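PDB 2AFB: 2-keto-3-deoxygluconate kinase from Thermotoga maritima, which catalyses the ATP-dependent phosphorylation of 2-keto-3-deoxygluconate, as a carbohydrate kinase of the pfkB family. Local coordinates for the interface of chains A and B. Numbering follows the deposited sequence. Chains: chain A/B, 2-keto-3-deoxygluconate kinase.

The interface of chains A and B. Residues chain A 32, 106-109; chain B 321, 324-325, 332, 340.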
ATOM      1  N   ARG A  32      10.371 -12.037   0.976  1.00 22.95           N
ATOM      2  CA  ARG A  32      11.148 -12.689  -0.036  1.00 21.63           C
ATOM      3  C   ARG A  32      10.408 -12.622  -1.379  1.00 22.29           C
ATOM      4  O   ARG A  32       9.227 -12.408  -1.450  1.00 20.53           O
ATOM      5  CB  ARG A  32      11.460 -14.145   0.368  1.00 22.29           C
ATOM      6  CG  ARG A  32      12.170 -14.235   1.681  1.00 22.71           C
ATOM      7  CD  ARG A  32      12.988 -15.501   1.889  1.00 24.23           C
ATOM      8  NE  ARG A  32      14.097 -15.526   0.974  1.00 19.74           N
ATOM      9  CZ  ARG A  32      14.988 -16.518   0.895  1.00 31.50           C
ATOM     10  NH1 ARG A  32      14.901 -17.605   1.655  1.00 22.63           N
ATOM     11  NH2 ARG A  32      15.944 -16.433  -0.003  1.00 29.87           N
ATOM     12  N   ALA A 106      17.593  -9.650   7.110  1.00 27.29           N
ATOM     13  CA  ALA A 106      17.408  -9.274   8.466  1.00 25.73           C
ATOM     14  C   ALA A 106      18.096 -10.297   9.289  1.00 26.42           C
ATOM     15  O   ALA A 106      18.003 -11.517   9.019  1.00 25.63           O
ATOM     16  CB  ALA A 106      15.907  -9.216   8.803  1.00 24.54           C
ATOM     17  N   SER A 107      18.779  -9.788  10.309  1.00 24.65           N
ATOM     18  CA  SER A 107      19.391 -10.586  11.306  1.00 22.68           C
ATOM     19  C   SER A 107      20.253 -11.672  10.582  1.00 22.78           C
ATOM     20  O   SER A 107      21.064 -11.324   9.743  1.00 18.56           O
ATOM     21  CB  SER A 107      18.332 -11.120  12.278  1.00 23.29           C
ATOM     22  OG  SER A 107      18.963 -11.729  13.422  1.00 24.86           O
ATOM     23  N   GLN A 108      20.065 -12.961  10.875  1.00 23.23           N
ATOM     24  CA  GLN A 108      20.925 -14.010  10.258  1.00 23.13           C
ATOM     25  C   GLN A 108      20.640 -14.301   8.791  1.00 24.20           C
ATOM     26  O   GLN A 108      21.367 -15.096   8.177  1.00 24.53           O
ATOM     27  CB  GLN A 108      20.836 -15.302  11.063  1.00 23.26           C
ATOM     28  CG  GLN A 108      21.581 -15.235  12.393  1.00 23.71           C
ATOM     29  CD  GLN A 108      20.871 -14.456  13.486  1.00 29.53           C
ATOM     30  OE1 GLN A 108      19.650 -14.321  13.483  1.00 22.06           O
ATOM     31  NE2 GLN A 108      21.640 -13.987  14.463  1.00 24.18           N
ATOM     32  N   ARG A 109      19.551 -13.722   8.245  1.00 23.10           N
ATOM     33  CA  ARG A 109      19.229 -13.899   6.827  1.00 23.13           C
ATOM     34  C   ARG A 109      19.849 -12.791   5.980  1.00 25.41           C
ATOM     35  O   ARG A 109      19.398 -11.667   6.027  1.00 24.35           O
ATOM     36  CB  ARG A 109      17.720 -13.997   6.575  1.00 20.09           C
ATOM     37  CG  ARG A 109      17.411 -14.339   5.076  1.00 22.01           C
ATOM     38  CD  ARG A 109      15.987 -14.782   4.825  1.00 26.24           C
ATOM     39  NE  ARG A 109      14.983 -13.776   5.211  1.00 24.21           N
ATOM     40  CZ  ARG A 109      14.610 -12.724   4.488  1.00 29.06           C
ATOM     41  NH1 ARG A 109      15.125 -12.485   3.295  1.00 30.28           N
ATOM     42  NH2 ARG A 109      13.668 -11.926   4.950  1.00 24.31           N
TER
ATOM     43  N   LEU B 321      16.301 -18.815  11.078  1.00 28.66           N
ATOM     44  CA  LEU B 321      15.955 -18.133   9.825  1.00 25.45           C
ATOM     45  C   LEU B 321      14.464 -17.859   9.693  1.00 25.83           C
ATOM     46  O   LEU B 321      14.075 -16.787   9.218  1.00 24.24           O
ATOM     47  CB  LEU B 321      16.485 -18.887   8.609  1.00 26.43           C
ATOM     48  CG  LEU B 321      18.017 -18.857   8.407  1.00 25.37           C
ATOM     49  CD1 LEU B 321      18.474 -19.922   7.442  1.00 35.86           C
ATOM     50  CD2 LEU B 321      18.501 -17.507   7.896  1.00 29.15           C
ATOM     51  N   THR B 324      13.075 -14.521  10.543  1.00 21.13           N
ATOM     52  CA  THR B 324      13.402 -13.406   9.611  1.00 23.60           C
ATOM     53  C   THR B 324      12.420 -13.254   8.462  1.00 23.61           C
ATOM     54  O   THR B 324      12.544 -12.305   7.648  1.00 24.51           O
ATOM     55  CB  THR B 324      14.841 -13.559   8.973  1.00 20.53           C
ATOM     56  OG1 THR B 324      14.859 -14.672   8.077  1.00 27.15           O
ATOM     57  CG2 THR B 324      15.888 -13.820  10.067  1.00 31.19           C
ATOM     58  N   ILE B 325      11.497 -14.196   8.378  1.00 25.34           N
ATOM     59  CA  ILE B 325      10.581 -14.354   7.228  1.00 26.93           C
ATOM     60  C   ILE B 325       9.126 -14.070   7.653  1.00 28.64           C
ATOM     61  O   ILE B 325       8.608 -14.797   8.507  1.00 27.62           O
ATOM     62  CB  ILE B 325      10.721 -15.775   6.661  1.00 26.33           C
ATOM     63  CG1 ILE B 325      12.134 -15.985   6.131  1.00 30.13           C
ATOM     64  CG2 ILE B 325       9.803 -16.092   5.493  1.00 22.30           C
ATOM     65  CD1 ILE B 325      12.387 -17.435   5.856  1.00 33.05           C
ATOM     66  N   LEU B 332      12.675 -21.175   2.338  1.00 26.89           N
ATOM     67  CA  LEU B 332      14.066 -21.514   2.578  1.00 26.42           C
ATOM     68  C   LEU B 332      14.466 -22.639   1.652  1.00 27.51           C
ATOM     69  O   LEU B 332      13.624 -23.478   1.294  1.00 28.68           O
ATOM     70  CB  LEU B 332      14.247 -21.975   4.028  1.00 27.22           C
ATOM     71  CG  LEU B 332      14.370 -20.883   5.091  1.00 28.12           C
ATOM     72  CD1 LEU B 332      14.599 -21.525   6.468  1.00 34.88           C
ATOM     73  CD2 LEU B 332      15.444 -19.897   4.760  1.00 34.14           C
ATOM     74  N   LEU B 340      24.147 -21.052   7.036  1.00 29.29           N
ATOM     75  CA  LEU B 340      24.093 -20.477   8.377  1.00 27.87           C
ATOM     76  C   LEU B 340      24.708 -21.453   9.386  1.00 27.51           C
ATOM     77  O   LEU B 340      25.623 -21.103  10.101  1.00 28.39           O
ATOM     78  CB  LEU B 340      22.652 -20.142   8.760  1.00 25.45           C
ATOM     79  CG  LEU B 340      22.511 -19.545  10.160  1.00 25.48           C
ATOM     80  CD1 LEU B 340      23.373 -18.325  10.335  1.00 27.48           C
ATOM     81  CD2 LEU B 340      21.069 -19.248  10.408  1.00 20.64           C
TER
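A:Arg109 reaches across to B:Thr324 and grips it side-on with two guanidinium nitrogens. NH2 donates an almost straight hydrogen bond (173° at H) to the backbone carbonyl O of B:Thr324. NE binds the threonine hydroxyl OG1 at 3.0 Å along a more bent path. Both acceptors lie close to the guanidinium plane, although NH2 itself stands above the plane of the carbonyl it meets. With CG anti to the backbone N (chi1 -174°), the arginine runs out extended through chi2, then bends at chi3 and turns its guanidinium onto the threonine. Within chain B the same hydroxyl is itself a donor to B:Leu321 O, on a lone pair in the carbonyl plane, and the two bonds together fix its rotation. In chain A, CG of A:Arg32 lies over one guanidinium face of A:Arg109, toward its rim, and probably steadies the group. An alanine in place of A:Arg109 would probably leave the carbonyl and hydroxyl of B:Thr324 without their partners from chain A and open a gap beside B:Ile325, whose CG1 packs against NE.

Packing is tight around this pair: CB of A:Arg109 rests against CD2 of B:Leu321 at 3.8 Å, at the end of helix 308-322. A looser, apolar flank follows, where CB of A:Gln108 meets both methyls of B:Leu340, on helix 334-341, at 4.0 Å. The amide oxygen OE1 of A:Gln108 accepts a hydrogen bond from A:Ser107 OG within its own chain. At the other margin the contact thins: A:Arg32 and B:Leu332 cross at about a right angle and bury little surface, with NH1 3.9 Å from CD2. In the deposited hexamer the patch joins loops of chain A to helices and loops of chain B; the coordinates do not establish that this assembly forms in solution. Beside the central grip, the methyl CG2 of B:Thr324 sits 3.3 Å from the backbone O of A:Ala106.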